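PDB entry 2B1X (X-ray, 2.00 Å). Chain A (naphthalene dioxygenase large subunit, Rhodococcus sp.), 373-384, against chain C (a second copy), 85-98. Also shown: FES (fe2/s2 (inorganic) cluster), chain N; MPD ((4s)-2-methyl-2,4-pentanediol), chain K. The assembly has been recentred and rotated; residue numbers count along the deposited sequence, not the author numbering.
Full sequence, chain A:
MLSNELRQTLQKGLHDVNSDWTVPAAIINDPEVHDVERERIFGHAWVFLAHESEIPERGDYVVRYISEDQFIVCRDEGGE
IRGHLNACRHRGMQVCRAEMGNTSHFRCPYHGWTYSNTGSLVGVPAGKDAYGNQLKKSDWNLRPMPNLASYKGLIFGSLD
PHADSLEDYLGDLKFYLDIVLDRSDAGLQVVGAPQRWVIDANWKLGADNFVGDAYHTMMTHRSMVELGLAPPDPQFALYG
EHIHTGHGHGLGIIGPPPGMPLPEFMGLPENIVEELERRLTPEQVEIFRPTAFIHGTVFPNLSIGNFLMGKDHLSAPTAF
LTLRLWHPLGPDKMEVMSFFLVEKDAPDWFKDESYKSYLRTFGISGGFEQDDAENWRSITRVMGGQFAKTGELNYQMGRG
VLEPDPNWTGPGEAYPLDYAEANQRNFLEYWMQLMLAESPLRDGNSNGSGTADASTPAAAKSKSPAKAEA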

# COMPACT_ATOMS: atom_id res chain seq x y z
N ALA A 373 12.35 -18.46 -1.46
CA ALA A 373 11.48 -17.32 -1.21
C ALA A 373 10.05 -17.55 -1.74
O ALA A 373 9.07 -17.20 -1.08
CB ALA A 373 12.04 -16.00 -1.82
N GLU A 374 9.96 -18.06 -2.96
CA GLU A 374 8.65 -18.33 -3.55
C GLU A 374 7.86 -19.32 -2.68
O GLU A 374 6.67 -19.10 -2.41
CB GLU A 374 8.78 -18.81 -4.99
CG GLU A 374 7.46 -19.26 -5.63
CD GLU A 374 6.53 -18.12 -6.06
OE1 GLU A 374 6.87 -16.90 -5.99
OE2 GLU A 374 5.41 -18.45 -6.51
N ASN A 375 8.51 -20.38 -2.23
CA ASN A 375 7.81 -21.32 -1.35
C ASN A 375 7.27 -20.71 -0.05
O ASN A 375 6.14 -20.99 0.36
CB ASN A 375 8.70 -22.52 -1.01
CG ASN A 375 8.95 -23.46 -2.23
OD1 ASN A 375 8.32 -23.36 -3.28
ND2 ASN A 375 9.90 -24.35 -2.07
N TRP A 376 8.08 -19.88 0.62
CA TRP A 376 7.67 -19.31 1.91
C TRP A 376 6.54 -18.33 1.72
O TRP A 376 5.67 -18.30 2.55
CB TRP A 376 8.85 -18.66 2.69
CG TRP A 376 10.02 -19.64 2.85
CD1 TRP A 376 9.92 -21.00 2.99
CD2 TRP A 376 11.42 -19.33 2.92
NE1 TRP A 376 11.18 -21.55 3.07
CE2 TRP A 376 12.12 -20.56 3.05
CE3 TRP A 376 12.17 -18.14 2.88
CZ2 TRP A 376 13.51 -20.63 3.16
CZ3 TRP A 376 13.57 -18.22 2.94
CH2 TRP A 376 14.22 -19.44 3.11
N ARG A 377 6.56 -17.52 0.65
CA ARG A 377 5.45 -16.59 0.46
C ARG A 377 4.15 -17.29 0.12
O ARG A 377 3.06 -16.88 0.57
CB ARG A 377 5.79 -15.52 -0.59
CG ARG A 377 5.98 -16.04 -2.04
CD ARG A 377 6.75 -15.03 -2.92
NE ARG A 377 5.95 -13.82 -3.06
CZ ARG A 377 5.05 -13.63 -4.03
NH1 ARG A 377 4.86 -14.55 -4.99
NH2 ARG A 377 4.34 -12.51 -4.06
N SER A 378 4.26 -18.38 -0.63
CA SER A 378 3.09 -19.20 -0.94
C SER A 378 2.43 -19.82 0.32
O SER A 378 1.20 -19.75 0.47
CB SER A 378 3.49 -20.31 -1.93
OG SER A 378 2.45 -21.27 -2.07
N ILE A 379 3.25 -20.48 1.17
CA ILE A 379 2.75 -21.05 2.43
C ILE A 379 2.08 -19.96 3.25
O ILE A 379 0.94 -20.15 3.75
CB ILE A 379 3.93 -21.58 3.27
CG1 ILE A 379 4.65 -22.73 2.57
CG2 ILE A 379 3.46 -22.03 4.67
CD1 ILE A 379 5.93 -23.12 3.30
N THR A 380 2.75 -18.81 3.36
CA THR A 380 2.25 -17.72 4.21
C THR A 380 0.87 -17.27 3.77
O THR A 380 0.01 -17.07 4.59
CB THR A 380 3.26 -16.55 4.14
OG1 THR A 380 4.46 -16.98 4.79
CG2 THR A 380 2.78 -15.36 5.00
N ARG A 381 0.67 -17.10 2.46
CA ARG A 381 -0.61 -16.65 1.93
C ARG A 381 -1.75 -17.60 2.28
O ARG A 381 -2.78 -17.19 2.79
CB ARG A 381 -0.55 -16.50 0.41
CG ARG A 381 -1.89 -16.02 -0.21
CD ARG A 381 -1.80 -15.64 -1.65
NE ARG A 381 -3.08 -15.11 -2.12
CZ ARG A 381 -3.58 -15.36 -3.33
NH1 ARG A 381 -2.89 -16.11 -4.17
NH2 ARG A 381 -4.76 -14.85 -3.68
N VAL A 382 -1.56 -18.87 1.96
CA VAL A 382 -2.63 -19.81 2.14
C VAL A 382 -2.84 -20.13 3.65
O VAL A 382 -3.95 -20.47 4.07
CB VAL A 382 -2.48 -21.00 1.12
CG1 VAL A 382 -1.49 -22.08 1.59
CG2 VAL A 382 -3.85 -21.58 0.78
N MET A 383 -1.80 -19.91 4.47
CA MET A 383 -1.90 -20.07 5.91
C MET A 383 -2.57 -18.94 6.69
O MET A 383 -2.70 -19.05 7.92
CB MET A 383 -0.54 -20.41 6.55
CG MET A 383 0.01 -21.84 6.26
SD MET A 383 -1.08 -23.29 6.52
CE MET A 383 -2.09 -22.69 7.83
N GLY A 384 -2.96 -17.87 5.98
CA GLY A 384 -3.86 -16.85 6.52
C GLY A 384 -5.34 -17.24 6.49
O GLY A 384 -6.17 -16.54 7.06
N LEU C 85 -8.63 -28.17 -0.06
CA LEU C 85 -7.86 -27.02 0.42
C LEU C 85 -6.48 -26.99 -0.23
O LEU C 85 -5.76 -27.99 -0.19
CB LEU C 85 -7.74 -27.07 1.94
CG LEU C 85 -6.89 -26.01 2.61
CD1 LEU C 85 -7.67 -24.68 2.58
CD2 LEU C 85 -6.48 -26.42 4.04
N ASN C 86 -6.09 -25.84 -0.81
CA ASN C 86 -4.82 -25.71 -1.54
C ASN C 86 -3.59 -25.43 -0.66
O ASN C 86 -2.89 -24.40 -0.76
CB ASN C 86 -4.99 -24.65 -2.64
CG ASN C 86 -3.84 -24.62 -3.64
OD1 ASN C 86 -3.09 -25.58 -3.82
ND2 ASN C 86 -3.76 -23.51 -4.36
N ALA C 87 -3.37 -26.37 0.23
CA ALA C 87 -2.37 -26.24 1.27
C ALA C 87 -1.82 -27.64 1.55
O ALA C 87 -2.52 -28.51 2.09
CB ALA C 87 -3.00 -25.64 2.51
N CYS C 88 -0.57 -27.87 1.17
CA CYS C 88 0.05 -29.16 1.33
C CYS C 88 -0.00 -29.60 2.80
O CYS C 88 0.27 -28.79 3.67
CB CYS C 88 1.52 -29.04 0.91
SG CYS C 88 2.42 -30.56 1.09
N ARG C 89 -0.30 -30.87 3.07
CA ARG C 89 -0.38 -31.36 4.45
C ARG C 89 0.94 -31.38 5.21
O ARG C 89 0.94 -31.50 6.44
CB ARG C 89 -0.97 -32.77 4.49
CG ARG C 89 -2.34 -32.80 3.83
CD ARG C 89 -3.40 -31.91 4.55
NE ARG C 89 -3.49 -32.19 5.99
CZ ARG C 89 -4.16 -33.20 6.54
NH1 ARG C 89 -4.84 -34.09 5.81
NH2 ARG C 89 -4.17 -33.32 7.86
N HIS C 90 2.05 -31.24 4.51
CA HIS C 90 3.38 -31.25 5.14
C HIS C 90 3.73 -29.89 5.81
O HIS C 90 3.84 -29.80 7.03
CB HIS C 90 4.44 -31.68 4.08
CG HIS C 90 5.84 -31.81 4.62
ND1 HIS C 90 6.92 -31.22 4.00
CD2 HIS C 90 6.32 -32.45 5.70
CE1 HIS C 90 8.02 -31.50 4.69
NE2 HIS C 90 7.68 -32.22 5.74
N ARG C 91 3.90 -28.83 5.02
CA ARG C 91 4.26 -27.53 5.60
C ARG C 91 3.37 -26.45 5.02
O ARG C 91 3.69 -25.27 5.11
CB ARG C 91 5.75 -27.17 5.36
CG ARG C 91 6.36 -26.13 6.38
CD ARG C 91 6.66 -26.73 7.74
NE ARG C 91 7.86 -27.56 7.69
CZ ARG C 91 7.87 -28.89 7.81
NH1 ARG C 91 6.75 -29.56 8.02
NH2 ARG C 91 9.04 -29.54 7.71
N GLY C 92 2.22 -26.85 4.44
CA GLY C 92 1.21 -25.92 3.98
C GLY C 92 1.43 -25.17 2.67
O GLY C 92 0.74 -24.18 2.44
N MET C 93 2.35 -25.60 1.81
CA MET C 93 2.55 -24.89 0.54
C MET C 93 1.37 -25.05 -0.43
O MET C 93 0.68 -26.07 -0.40
CB MET C 93 3.83 -25.33 -0.19
CG MET C 93 4.17 -24.16 -1.19
SD MET C 93 5.61 -24.26 -2.04
CE MET C 93 5.16 -23.32 -3.59
N GLN C 94 1.15 -24.08 -1.31
CA GLN C 94 0.12 -24.27 -2.36
C GLN C 94 0.59 -25.37 -3.29
O GLN C 94 1.73 -25.29 -3.82
CB GLN C 94 -0.07 -23.00 -3.19
CG GLN C 94 -0.76 -21.86 -2.49
CD GLN C 94 -0.60 -20.57 -3.30
OE1 GLN C 94 0.51 -20.04 -3.44
NE2 GLN C 94 -1.69 -20.10 -3.86
N VAL C 95 -0.23 -26.39 -3.50
CA VAL C 95 0.11 -27.43 -4.47
C VAL C 95 -0.32 -27.05 -5.89
O VAL C 95 -0.10 -27.78 -6.83
CB VAL C 95 -0.44 -28.82 -4.06
CG1 VAL C 95 0.22 -29.25 -2.74
CG2 VAL C 95 -1.97 -28.80 -3.92
N CYS C 96 -0.94 -25.90 -6.03
CA CYS C 96 -1.34 -25.40 -7.34
C CYS C 96 -1.29 -23.89 -7.23
O CYS C 96 -2.00 -23.31 -6.40
CB CYS C 96 -2.76 -25.90 -7.67
SG CYS C 96 -3.36 -25.21 -9.22
N ARG C 97 -0.40 -23.26 -8.00
CA ARG C 97 -0.27 -21.81 -7.99
C ARG C 97 -0.82 -21.14 -9.27
O ARG C 97 -0.66 -19.92 -9.42
CB ARG C 97 1.18 -21.36 -7.72
CG ARG C 97 1.64 -21.42 -6.27
CD ARG C 97 3.19 -21.36 -6.07
NE ARG C 97 3.83 -22.35 -6.96
CZ ARG C 97 4.84 -22.12 -7.77
NH1 ARG C 97 5.43 -20.92 -7.81
NH2 ARG C 97 5.26 -23.11 -8.55
N ALA C 98 -1.44 -21.94 -10.14
CA ALA C 98 -2.19 -21.42 -11.31
C ALA C 98 -3.65 -21.12 -10.89
O ALA C 98 -4.11 -21.63 -9.87
CB ALA C 98 -2.18 -22.45 -12.44
FE1 FES N . 6.68 -30.16 2.23
FE2 FES N . 4.52 -29.75 0.56
S1 FES N . 5.97 -31.39 0.52
S2 FES N . 5.29 -28.44 2.12
C1 MPD K . 0.57 -15.25 -4.82
C2 MPD K . 1.02 -16.71 -4.60
O2 MPD K . -0.03 -17.42 -3.93
CM MPD K . 2.22 -16.78 -3.64
C3 MPD K . 1.29 -17.46 -5.93
C4 MPD K . 2.04 -16.70 -7.05
O4 MPD K . 3.34 -16.35 -6.64
C5 MPD K . 2.10 -17.49 -8.36

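Val382(A), Met93(C) and Gln94(C) cover the most surface in this contact, where the last turns of a helix in chain A lie against an irregular loop of chain C. Val382(A) points toward the loop, and its short branched side chain fits close to the backbone there: CG1 lies 3.2 Å from Gly92(C) O and 4.0 Å from Ala87(C) CB, while CG2 lies 3.4 Å from Asn86(C) O. Neither carbonyl oxygen finds a hydrogen-bond partner, so the close packing has a polar cost. Gly92(C) suits this spot twice over: its phi of 77° favours glycine, and an ideal CB would sit 3.0 Å from Met383(A) SD, a clash.

Met93(C) is long and unbranched, and with chi1 and chi2 both t it extends along the helix. Its CB packs 3.9 Å from Ile379(A) CG1, and its SD reaches to 3.1 Å from Asn375(A) OD1.

Gln94(C) supplies the polar counterpart. Its backbone N donates to Ser378(A) OG at 3.2 Å, and that OG donates to Gln94(C) OE1 at 2.7 Å; a small hydroxyl can do both because it accepts and donates at once. Beyond it, Arg97(C) NH1 forms a salt bridge with Glu374(A) OE2 at 2.8 Å, the carboxylate lying at the guanidinium edge, where the N-H groups point.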